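Long-range contact in amorpha-4,11-diene synthase (Artemisia annua, PDB 4GAX), which probably cyclises farnesyl diphosphate to a sesquiterpene such as amorpha-4,11-diene, the crystallised form being a mutant studied as an alpha-bisabolol synthase: residues L328-W338 with K381-M392. Residues are numbered along the deposited sequence; the frame is centred on the assembly and turned at random.
Sequences LKIFTEAIERW and KEFVKDFVRNLM
Ile335 and Val388 meet at the tight side of this antiparallel helix pair, part of the all-helical class I terpene synthase fold; the segment axes run at 169° and come within 9.5 Å. The CG2 methyls of Ile335 and Val388 touch at 3.7 Å, with Phe357 touching Ile335 and Tyr319 touching Val388. At one end Met392 bends back so that its SD lies 3.6 Å from Leu328 CB. Thr332 OG1 also rests on the Met392 chain, yet its polar partners are Leu328 O and Tyr319.

The outer side is polar and partly exposed, with one ordered water linking Glu336 OE1 to Lys385 NZ. Arg389 presents its guanidinium edge to Glu336, the two planes only 14° apart, and NH2 donates to the syn lone pair of OE1 at 2.9 Å. Glu382 and Asp386 bind the same guanidinium. A leucine in place of Arg389 would probably leave the carboxylates of Glu336, Glu382 and Asp386 close together without the positive charge they share.

Past the helix end, Trp338, with CG anti to the backbone N (chi1 -157°), is turned toward Lys381, whose CD sits over the indole face, 3.4 Å from the centroid of its five-membered ring.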
ATOM      1  N   LEU A 328      19.447  26.077   2.366  1.00 35.31           N
ATOM      2  CA  LEU A 328      19.222  24.690   2.746  1.00 33.56           C
ATOM      3  C   LEU A 328      20.037  24.288   3.976  1.00 38.15           C
ATOM      4  O   LEU A 328      19.538  23.583   4.858  1.00 35.92           O
ATOM      5  CB  LEU A 328      19.524  23.764   1.565  1.00 39.74           C
ATOM      6  CG  LEU A 328      18.564  23.908   0.384  1.00 39.85           C
ATOM      7  CD1 LEU A 328      18.824  22.834  -0.672  1.00 45.99           C
ATOM      8  CD2 LEU A 328      17.118  23.844   0.862  1.00 41.17           C
ATOM      9  N   LYS A 329      21.286  24.746   4.035  1.00 42.63           N
ATOM     10  CA  LYS A 329      22.147  24.506   5.191  1.00 46.60           C
ATOM     11  C   LYS A 329      21.512  25.023   6.483  1.00 47.74           C
ATOM     12  O   LYS A 329      21.492  24.321   7.498  1.00 46.06           O
ATOM     13  CB  LYS A 329      23.516  25.175   4.993  1.00 50.60           C
ATOM     14  CG  LYS A 329      24.445  25.023   6.184  1.00 55.10           C
ATOM     15  CD  LYS A 329      25.550  24.007   5.915  1.00 60.51           C
ATOM     16  CE  LYS A 329      26.806  24.678   5.358  1.00 69.71           C
ATOM     17  NZ  LYS A 329      27.883  24.832   6.381  1.00 73.44           N
ATOM     18  N   ILE A 330      21.005  26.254   6.437  1.00 42.04           N
ATOM     19  CA  ILE A 330      20.326  26.859   7.582  1.00 33.97           C
ATOM     20  C   ILE A 330      19.038  26.105   7.952  1.00 39.05           C
ATOM     21  O   ILE A 330      18.758  25.867   9.131  1.00 41.04           O
ATOM     22  CB  ILE A 330      19.973  28.331   7.299  1.00 36.62           C
ATOM     23  CG1 ILE A 330      21.240  29.156   7.072  1.00 38.79           C
ATOM     24  CG2 ILE A 330      19.188  28.923   8.451  1.00 41.85           C
ATOM     25  CD1 ILE A 330      20.967  30.583   6.626  1.00 45.36           C
ATOM     26  N   PHE A 331      18.242  25.748   6.952  1.00 36.42           N
ATOM     27  CA  PHE A 331      16.992  25.039   7.223  1.00 38.89           C
ATOM     28  C   PHE A 331      17.263  23.691   7.902  1.00 39.88           C
ATOM     29  O   PHE A 331      16.554  23.301   8.836  1.00 40.02           O
ATOM     30  CB  PHE A 331      16.170  24.858   5.938  1.00 28.50           C
ATOM     31  CG  PHE A 331      14.759  24.368   6.177  1.00 32.36           C
ATOM     32  CD1 PHE A 331      13.742  25.261   6.493  1.00 33.89           C
ATOM     33  CD2 PHE A 331      14.454  23.018   6.088  1.00 31.12           C
ATOM     34  CE1 PHE A 331      12.428  24.807   6.712  1.00 34.93           C
ATOM     35  CE2 PHE A 331      13.140  22.554   6.305  1.00 30.25           C
ATOM     36  CZ  PHE A 331      12.132  23.458   6.620  1.00 30.32           C
ATOM     37  N   THR A 332      18.295  22.993   7.433  1.00 33.77           N
ATOM     38  CA  THR A 332      18.686  21.708   8.007  1.00 35.95           C
ATOM     39  C   THR A 332      19.066  21.813   9.490  1.00 39.05           C
ATOM     40  O   THR A 332      18.707  20.944  10.286  1.00 37.34           O
ATOM     41  CB  THR A 332      19.867  21.092   7.241  1.00 39.15           C
ATOM     42  OG1 THR A 332      19.500  20.901   5.866  1.00 37.90           O
ATOM     43  CG2 THR A 332      20.270  19.751   7.864  1.00 38.10           C
ATOM     44  N   GLU A 333      19.796  22.861   9.866  1.00 37.41           N
ATOM     45  CA  GLU A 333      20.167  23.038  11.272  1.00 42.86           C
ATOM     46  C   GLU A 333      18.936  23.379  12.108  1.00 35.89           C
ATOM     47  O   GLU A 333      18.801  22.922  13.249  1.00 38.56           O
ATOM     48  CB  GLU A 333      21.261  24.103  11.438  1.00 54.83           C
ATOM     49  CG  GLU A 333      21.641  24.383  12.890  1.00 69.36           C
ATOM     50  CD  GLU A 333      21.992  23.120  13.672  1.00 81.68           C
ATOM     51  OE1 GLU A 333      22.737  22.268  13.136  1.00 82.60           O
ATOM     52  OE2 GLU A 333      21.520  22.979  14.825  1.00 85.62           O
ATOM     53  N   ALA A 334      18.037  24.176  11.535  1.00 29.74           N
ATOM     54  CA  ALA A 334      16.769  24.479  12.186  1.00 35.52           C
ATOM     55  C   ALA A 334      15.964  23.197  12.440  1.00 27.11           C
ATOM     56  O   ALA A 334      15.292  23.061  13.469  1.00 29.77           O
ATOM     57  CB  ALA A 334      15.968  25.450  11.350  1.00 36.68           C
ATOM     58  N   ILE A 335      16.024  22.255  11.504  1.00 33.20           N
ATOM     59  CA  ILE A 335      15.320  20.990  11.701  1.00 33.39           C
ATOM     60  C   ILE A 335      16.011  20.185  12.806  1.00 32.03           C
ATOM     61  O   ILE A 335      15.339  19.599  13.658  1.00 30.70           O
ATOM     62  CB  ILE A 335      15.185  20.184  10.390  1.00 35.32           C
ATOM     63  CG1 ILE A 335      14.212  20.891   9.446  1.00 27.74           C
ATOM     64  CG2 ILE A 335      14.661  18.760  10.664  1.00 31.47           C
ATOM     65  CD1 ILE A 335      12.739  20.812   9.891  1.00 27.95           C
ATOM     66  N   GLU A 336      17.347  20.191  12.809  1.00 34.17           N
ATOM     67  CA  GLU A 336      18.121  19.549  13.875  1.00 37.47           C
ATOM     68  C   GLU A 336      17.779  20.151  15.232  1.00 38.22           C
ATOM     69  O   GLU A 336      17.695  19.436  16.234  1.00 35.01           O
ATOM     70  CB  GLU A 336      19.633  19.686  13.634  1.00 37.24           C
ATOM     71  CG  GLU A 336      20.173  18.937  12.425  1.00 40.11           C
ATOM     72  CD  GLU A 336      20.143  17.419  12.575  1.00 41.48           C
ATOM     73  OE1 GLU A 336      19.736  16.909  13.643  1.00 42.90           O
ATOM     74  OE2 GLU A 336      20.539  16.727  11.608  1.00 42.05           O
ATOM     75  N   ARG A 337      17.583  21.468  15.253  1.00 36.44           N
ATOM     76  CA  ARG A 337      17.268  22.185  16.485  1.00 44.37           C
ATOM     77  C   ARG A 337      15.865  21.849  16.986  1.00 39.22           C
ATOM     78  O   ARG A 337      15.649  21.730  18.189  1.00 36.65           O
ATOM     79  CB  ARG A 337      17.422  23.694  16.276  1.00 54.71           C
ATOM     80  CG  ARG A 337      18.093  24.415  17.432  1.00 66.94           C
ATOM     81  CD  ARG A 337      18.629  25.771  16.995  1.00 81.21           C
ATOM     82  NE  ARG A 337      20.046  25.719  16.642  1.00 88.98           N
ATOM     83  CZ  ARG A 337      21.030  26.030  17.482  1.00 90.99           C
ATOM     84  NH1 ARG A 337      20.747  26.415  18.720  1.00 85.35           N
ATOM     85  NH2 ARG A 337      22.295  25.957  17.083  1.00 91.42           N
ATOM     86  N   TRP A 338      14.923  21.695  16.053  1.00 37.70           N
ATOM     87  CA  TRP A 338      13.565  21.253  16.372  1.00 31.67           C
ATOM     88  C   TRP A 338      12.974  22.099  17.493  1.00 28.27           C
ATOM     89  O   TRP A 338      12.681  21.590  18.581  1.00 35.79           O
ATOM     90  CB  TRP A 338      13.568  19.780  16.782  1.00 33.78           C
ATOM     91  CG  TRP A 338      12.248  19.074  16.619  1.00 32.12           C
ATOM     92  CD1 TRP A 338      11.167  19.155  17.451  1.00 29.20           C
ATOM     93  CD2 TRP A 338      11.882  18.159  15.571  1.00 34.07           C
ATOM     94  NE1 TRP A 338      10.146  18.352  16.984  1.00 31.36           N
ATOM     95  CE2 TRP A 338      10.560  17.732  15.830  1.00 36.29           C
ATOM     96  CE3 TRP A 338      12.542  17.666  14.439  1.00 26.74           C
ATOM     97  CZ2 TRP A 338       9.884  16.827  14.997  1.00 32.88           C
ATOM     98  CZ3 TRP A 338      11.869  16.758  13.611  1.00 23.91           C
ATOM     99  CH2 TRP A 338      10.555  16.351  13.895  1.00 27.10           C
ATOM    100  N   LYS A 381      10.963  11.165  15.873  1.00 26.46           N
ATOM    101  CA  LYS A 381      11.509  12.480  15.543  1.00 26.92           C
ATOM    102  C   LYS A 381      12.858  12.396  14.837  1.00 26.40           C
ATOM    103  O   LYS A 381      13.109  13.120  13.869  1.00 25.18           O
ATOM    104  CB  LYS A 381      11.642  13.329  16.811  1.00 28.74           C
ATOM    105  CG  LYS A 381      12.352  14.665  16.588  1.00 33.29           C
ATOM    106  CD  LYS A 381      12.216  15.570  17.809  1.00 44.50           C
ATOM    107  CE  LYS A 381      13.060  15.065  18.971  1.00 53.70           C
ATOM    108  NZ  LYS A 381      12.905  15.927  20.182  1.00 58.41           N
ATOM    109  N   GLU A 382      13.719  11.504  15.317  1.00 29.46           N
ATOM    110  CA  GLU A 382      15.060  11.358  14.748  1.00 29.97           C
ATOM    111  C   GLU A 382      14.990  10.914  13.281  1.00 30.43           C
ATOM    112  O   GLU A 382      15.822  11.303  12.465  1.00 26.19           O
ATOM    113  CB  GLU A 382      15.871  10.360  15.580  1.00 35.21           C
ATOM    114  CG  GLU A 382      17.264  10.058  15.060  1.00 41.76           C
ATOM    115  CD  GLU A 382      18.208  11.251  15.136  1.00 43.66           C
ATOM    116  OE1 GLU A 382      17.935  12.200  15.907  1.00 44.85           O
ATOM    117  OE2 GLU A 382      19.231  11.230  14.419  1.00 42.04           O
ATOM    118  N   PHE A 383      13.988  10.114  12.941  1.00 28.91           N
ATOM    119  CA  PHE A 383      13.820   9.701  11.551  1.00 21.23           C
ATOM    120  C   PHE A 383      13.434  10.883  10.671  1.00 25.73           C
ATOM    121  O   PHE A 383      13.776  10.933   9.487  1.00 27.73           O
ATOM    122  CB  PHE A 383      12.754   8.613  11.441  1.00 21.57           C
ATOM    123  CG  PHE A 383      13.266   7.227  11.742  1.00 27.59           C
ATOM    124  CD1 PHE A 383      13.734   6.409  10.721  1.00 32.94           C
ATOM    125  CD2 PHE A 383      13.281   6.750  13.041  1.00 28.30           C
ATOM    126  CE1 PHE A 383      14.201   5.134  10.987  1.00 39.97           C
ATOM    127  CE2 PHE A 383      13.745   5.468  13.316  1.00 38.74           C
ATOM    128  CZ  PHE A 383      14.208   4.662  12.285  1.00 38.02           C
ATOM    129  N   VAL A 384      12.702  11.830  11.245  1.00 25.44           N
ATOM    130  CA  VAL A 384      12.327  13.017  10.501  1.00 22.87           C
ATOM    131  C   VAL A 384      13.572  13.860  10.261  1.00 23.38           C
ATOM    132  O   VAL A 384      13.813  14.325   9.136  1.00 29.00           O
ATOM    133  CB  VAL A 384      11.264  13.828  11.248  1.00 23.30           C
ATOM    134  CG1 VAL A 384      10.787  14.990  10.374  1.00 26.28           C
ATOM    135  CG2 VAL A 384      10.083  12.929  11.595  1.00 16.31           C
ATOM    136  N   LYS A 385      14.383  14.028  11.301  1.00 25.57           N
ATOM    137  CA  LYS A 385      15.633  14.770  11.160  1.00 27.19           C
ATOM    138  C   LYS A 385      16.553  14.074  10.177  1.00 31.35           C
ATOM    139  O   LYS A 385      17.224  14.732   9.388  1.00 38.10           O
ATOM    140  CB  LYS A 385      16.346  14.891  12.497  1.00 28.02           C
ATOM    141  CG  LYS A 385      15.645  15.790  13.494  1.00 31.27           C
ATOM    142  CD  LYS A 385      16.445  15.812  14.776  1.00 33.91           C
ATOM    143  CE  LYS A 385      15.845  16.738  15.804  1.00 33.34           C
ATOM    144  NZ  LYS A 385      16.670  16.686  17.033  1.00 34.70           N
ATOM    145  N   ASP A 386      16.591  12.743  10.229  1.00 30.58           N
ATOM    146  CA  ASP A 386      17.493  11.993   9.349  1.00 29.35           C
ATOM    147  C   ASP A 386      17.079  12.126   7.887  1.00 28.37           C
ATOM    148  O   ASP A 386      17.914  12.097   6.988  1.00 31.67           O
ATOM    149  CB  ASP A 386      17.560  10.517   9.734  1.00 32.28           C
ATOM    150  CG  ASP A 386      18.784   9.835   9.164  1.00 41.52           C
ATOM    151  OD1 ASP A 386      19.897  10.302   9.478  1.00 47.67           O
ATOM    152  OD2 ASP A 386      18.640   8.867   8.385  1.00 40.10           O
ATOM    153  N   PHE A 387      15.781  12.290   7.659  1.00 28.19           N
ATOM    154  CA  PHE A 387      15.249  12.528   6.320  1.00 29.97           C
ATOM    155  C   PHE A 387      15.766  13.855   5.751  1.00 36.57           C
ATOM    156  O   PHE A 387      16.276  13.902   4.630  1.00 29.98           O
ATOM    157  CB  PHE A 387      13.718  12.521   6.356  1.00 28.25           C
ATOM    158  CG  PHE A 387      13.077  12.972   5.072  1.00 28.70           C
ATOM    159  CD1 PHE A 387      13.083  12.154   3.955  1.00 29.95           C
ATOM    160  CD2 PHE A 387      12.454  14.210   4.989  1.00 27.59           C
ATOM    161  CE1 PHE A 387      12.496  12.566   2.775  1.00 35.86           C
ATOM    162  CE2 PHE A 387      11.861  14.631   3.806  1.00 32.61           C
ATOM    163  CZ  PHE A 387      11.885  13.811   2.699  1.00 34.60           C
ATOM    164  N   VAL A 388      15.648  14.927   6.535  1.00 28.44           N
ATOM    165  CA  VAL A 388      16.106  16.245   6.098  1.00 35.14           C
ATOM    166  C   VAL A 388      17.628  16.277   5.950  1.00 36.50           C
ATOM    167  O   VAL A 388      18.158  16.857   4.999  1.00 40.38           O
ATOM    168  CB  VAL A 388      15.641  17.342   7.063  1.00 30.33           C
ATOM    169  CG1 VAL A 388      15.943  18.715   6.502  1.00 27.59           C
ATOM    170  CG2 VAL A 388      14.145  17.182   7.321  1.00 27.27           C
ATOM    171  N   ARG A 389      18.314  15.657   6.906  1.00 29.37           N
ATOM    172  CA  ARG A 389      19.766  15.512   6.897  1.00 40.59           C
ATOM    173  C   ARG A 389      20.241  14.989   5.564  1.00 39.69           C
ATOM    174  O   ARG A 389      21.150  15.543   4.953  1.00 34.73           O
ATOM    175  CB  ARG A 389      20.161  14.474   7.937  1.00 50.76           C
ATOM    176  CG  ARG A 389      21.087  14.955   8.999  1.00 54.27           C
ATOM    177  CD  ARG A 389      21.222  13.873  10.037  1.00 47.71           C
ATOM    178  NE  ARG A 389      20.710  14.300  11.333  1.00 41.47           N
ATOM    179  CZ  ARG A 389      20.114  13.492  12.201  1.00 45.10           C
ATOM    180  NH1 ARG A 389      19.940  12.205  11.896  1.00 36.45           N
ATOM    181  NH2 ARG A 389      19.694  13.975  13.368  1.00 42.85           N
ATOM    182  N   ASN A 390      19.626  13.902   5.113  1.00 31.20           N
ATOM    183  CA  ASN A 390      20.086  13.259   3.888  1.00 35.29           C
ATOM    184  C   ASN A 390      19.683  14.035   2.637  1.00 37.65           C
ATOM    185  O   ASN A 390      20.350  13.940   1.605  1.00 40.01           O
ATOM    186  CB  ASN A 390      19.661  11.788   3.835  1.00 38.21           C
ATOM    187  CG  ASN A 390      20.480  10.921   4.780  1.00 47.56           C
ATOM    188  OD1 ASN A 390      21.559  10.435   4.424  1.00 51.87           O
ATOM    189  ND2 ASN A 390      19.976  10.733   5.995  1.00 40.58           N
ATOM    190  N   LEU A 391      18.601  14.807   2.729  1.00 29.08           N
ATOM    191  CA  LEU A 391      18.310  15.776   1.676  1.00 35.32           C
ATOM    192  C   LEU A 391      19.462  16.781   1.596  1.00 34.59           C
ATOM    193  O   LEU A 391      19.844  17.208   0.507  1.00 37.90           O
ATOM    194  CB  LEU A 391      16.976  16.494   1.912  1.00 42.07           C
ATOM    195  CG  LEU A 391      15.695  15.704   1.618  1.00 39.02           C
ATOM    196  CD1 LEU A 391      14.459  16.522   1.962  1.00 38.13           C
ATOM    197  CD2 LEU A 391      15.640  15.254   0.157  1.00 43.58           C
ATOM    198  N   MET A 392      20.038  17.134   2.747  1.00 34.37           N
ATOM    199  CA  MET A 392      21.142  18.098   2.781  1.00 34.06           C
ATOM    200  C   MET A 392      22.450  17.448   2.345  1.00 41.47           C
ATOM    201  O   MET A 392      23.364  18.130   1.860  1.00 38.29           O
ATOM    202  CB  MET A 392      21.307  18.711   4.168  1.00 41.88           C
ATOM    203  CG  MET A 392      22.255  19.906   4.187  1.00 50.45           C
ATOM    204  SD  MET A 392      21.637  21.240   3.136  1.00 45.07           S
ATOM    205  CE  MET A 392      23.152  21.783   2.344  1.00 56.64           C
TER
HETATM  206  O   HOH W   1      19.629  16.715  16.423  1.00 34.60           O